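Side-chain contact in DUF3861 domain-containing protein (Pectobacterium atrosepticum SCRI1043, PDB 3CJL), which is of unknown function but folds into a two-stranded antiparallel hairpin with helices and assembles as a pair of subunits: residues 28-31 against 32-36. Residues are numbered along the deposited sequence; the frame is centred on the assembly and turned at random.
Sequences DDLF and KLLEK
Asp29 is the N-cap of helix 30-37: its carboxylate reaches forward to the Lys32 amide. OD1 of Asp29 accepts from Lys32 N at 3.1 Å, with an N-H...O angle of 161°. The bond is straight at the hydrogen, yet the donor comes from well above the carboxylate plane. A chi1 of -180° puts CG of Asp29 beside its own carbonyl carbon, where OD1 can meet Lys32 N. The same rotamer brings CG of Asp29 within 3.4 Å of Lys32 CB, so the carboxylate also lies against the start of the lysine side chain, which crosses it at about a right angle. No salt bridge joins the two: OD2 of Asp29 and NZ of Lys32 stay 6.5 Å apart. OD1 of Asp29 has a long, weak ion pair with Arg18 of the second subunit.

Main-chain bonds serve the next amides in order. Leu33 N donates to Asp29 O at 2.9 Å, giving the capping residue a second, backbone link to the helix. Leu34 N donates to Leu30 O at the same length, and Glu35 N reaches Phe31 O at 3.2 Å. On the apolar side, Leu30 CG meets Leu34 CD1 at 4.2 Å, one turn apart.

The amide of Leu30 is taken up separately, through a hydrogen bond with the Tyr6 hydroxyl on strand 4-12, while Asp28 OD2 forms a salt bridge with Lys56. Leu33 and Leu34 pack on Met52 of helix 45-64. From the second subunit, strand residues Val10 and Leu20 meet Leu30 and Leu34, and Arg18, between the strands, meets Phe31, so the capped turn touches both helix 45-64 and the second subunit's hairpin.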
loop_
_atom_site.group_PDB
_atom_site.type_symbol
_atom_site.label_atom_id
_atom_site.label_comp_id
_atom_site.label_asym_id
_atom_site.label_seq_id
_atom_site.Cartn_x
_atom_site.Cartn_y
_atom_site.Cartn_z
ATOM N N ASP A 28 -3.629 -13.004 -3.013
ATOM C CA ASP A 28 -3.789 -13.552 -1.683
ATOM C C ASP A 28 -5.185 -13.168 -1.210
ATOM O O ASP A 28 -5.773 -12.213 -1.717
ATOM C CB ASP A 28 -2.755 -12.955 -0.743
ATOM C CG ASP A 28 -1.350 -13.469 -1.009
ATOM O OD1 ASP A 28 -1.123 -14.680 -0.805
ATOM O OD2 ASP A 28 -0.477 -12.655 -1.400
ATOM N N ASP A 29 -5.714 -13.938 -0.266
ATOM C CA ASP A 29 -6.963 -13.631 0.399
ATOM C C ASP A 29 -6.588 -12.612 1.467
ATOM O O ASP A 29 -6.081 -12.986 2.513
ATOM C CB ASP A 29 -7.552 -14.912 1.014
ATOM C CG ASP A 29 -8.862 -14.679 1.725
ATOM O OD1 ASP A 29 -9.145 -13.534 2.122
ATOM O OD2 ASP A 29 -9.613 -15.661 1.916
ATOM N N LEU A 30 -6.836 -11.329 1.187
ATOM C CA LEU A 30 -6.429 -10.228 2.067
ATOM C C LEU A 30 -7.038 -10.310 3.469
ATOM O O LEU A 30 -6.333 -10.159 4.462
ATOM C CB LEU A 30 -6.764 -8.876 1.421
ATOM C CG LEU A 30 -6.462 -7.591 2.197
ATOM C CD1 LEU A 30 -4.976 -7.480 2.557
ATOM C CD2 LEU A 30 -6.915 -6.386 1.358
ATOM N N PHE A 31 -8.336 -10.568 3.541
ATOM C CA PHE A 31 -9.024 -10.698 4.824
ATOM C C PHE A 31 -8.508 -11.888 5.632
ATOM O O PHE A 31 -8.399 -11.780 6.844
ATOM C CB PHE A 31 -10.542 -10.742 4.635
ATOM C CG PHE A 31 -11.135 -9.413 4.240
ATOM C CD1 PHE A 31 -11.083 -8.968 2.931
ATOM C CD2 PHE A 31 -11.734 -8.598 5.185
ATOM C CE1 PHE A 31 -11.611 -7.723 2.569
ATOM C CE2 PHE A 31 -12.272 -7.374 4.820
ATOM C CZ PHE A 31 -12.206 -6.944 3.502
ATOM N N LYS A 32 -8.153 -12.995 4.977
ATOM C CA LYS A 32 -7.552 -14.146 5.686
ATOM C C LYS A 32 -6.128 -13.808 6.179
ATOM O O LYS A 32 -5.757 -14.165 7.293
ATOM C CB LYS A 32 -7.554 -15.399 4.808
ATOM C CG LYS A 32 -7.390 -16.697 5.572
ATOM C CD LYS A 32 -7.465 -17.911 4.638
ATOM C CE LYS A 32 -8.028 -19.153 5.342
ATOM N NZ LYS A 32 -7.230 -19.612 6.521
ATOM N N LEU A 33 -5.363 -13.090 5.357
ATOM C CA LEU A 33 -4.016 -12.619 5.719
ATOM C C LEU A 33 -4.064 -11.661 6.935
ATOM O O LEU A 33 -3.226 -11.757 7.851
ATOM C CB LEU A 33 -3.343 -11.952 4.505
ATOM C CG LEU A 33 -1.817 -11.911 4.396
ATOM C CD1 LEU A 33 -1.243 -13.313 4.228
ATOM C CD2 LEU A 33 -1.365 -11.027 3.210
ATOM N N LEU A 34 -5.058 -10.770 6.959
ATOM C CA LEU A 34 -5.250 -9.847 8.091
ATOM C C LEU A 34 -5.580 -10.566 9.418
ATOM O O LEU A 34 -5.065 -10.178 10.464
ATOM C CB LEU A 34 -6.300 -8.767 7.767
ATOM C CG LEU A 34 -5.876 -7.716 6.732
ATOM C CD1 LEU A 34 -7.054 -6.876 6.294
ATOM C CD2 LEU A 34 -4.749 -6.824 7.249
ATOM N N GLU A 35 -6.420 -11.601 9.376
ATOM C CA GLU A 35 -6.688 -12.435 10.557
ATOM C C GLU A 35 -5.408 -13.131 11.042
ATOM O O GLU A 35 -5.125 -13.162 12.238
ATOM C CB GLU A 35 -7.723 -13.531 10.258
ATOM C CG GLU A 35 -9.142 -13.075 9.935
ATOM C CD GLU A 35 -10.072 -14.269 9.689
ATOM O OE1 GLU A 35 -10.414 -14.960 10.680
ATOM O OE2 GLU A 35 -10.454 -14.523 8.517
ATOM N N LYS A 36 -4.665 -13.694 10.093
ATOM C CA LYS A 36 -3.414 -14.428 10.344
ATOM C C LYS A 36 -2.323 -13.590 11.032
ATOM O O LYS A 36 -1.773 -14.016 12.045
ATOM C CB LYS A 36 -2.919 -15.008 9.011
ATOM C CG LYS A 36 -1.579 -15.706 9.002
ATOM C CD LYS A 36 -1.358 -16.390 7.640
ATOM C CE LYS A 36 0.123 -16.497 7.271
ATOM N NZ LYS A 36 0.725 -15.139 7.004
#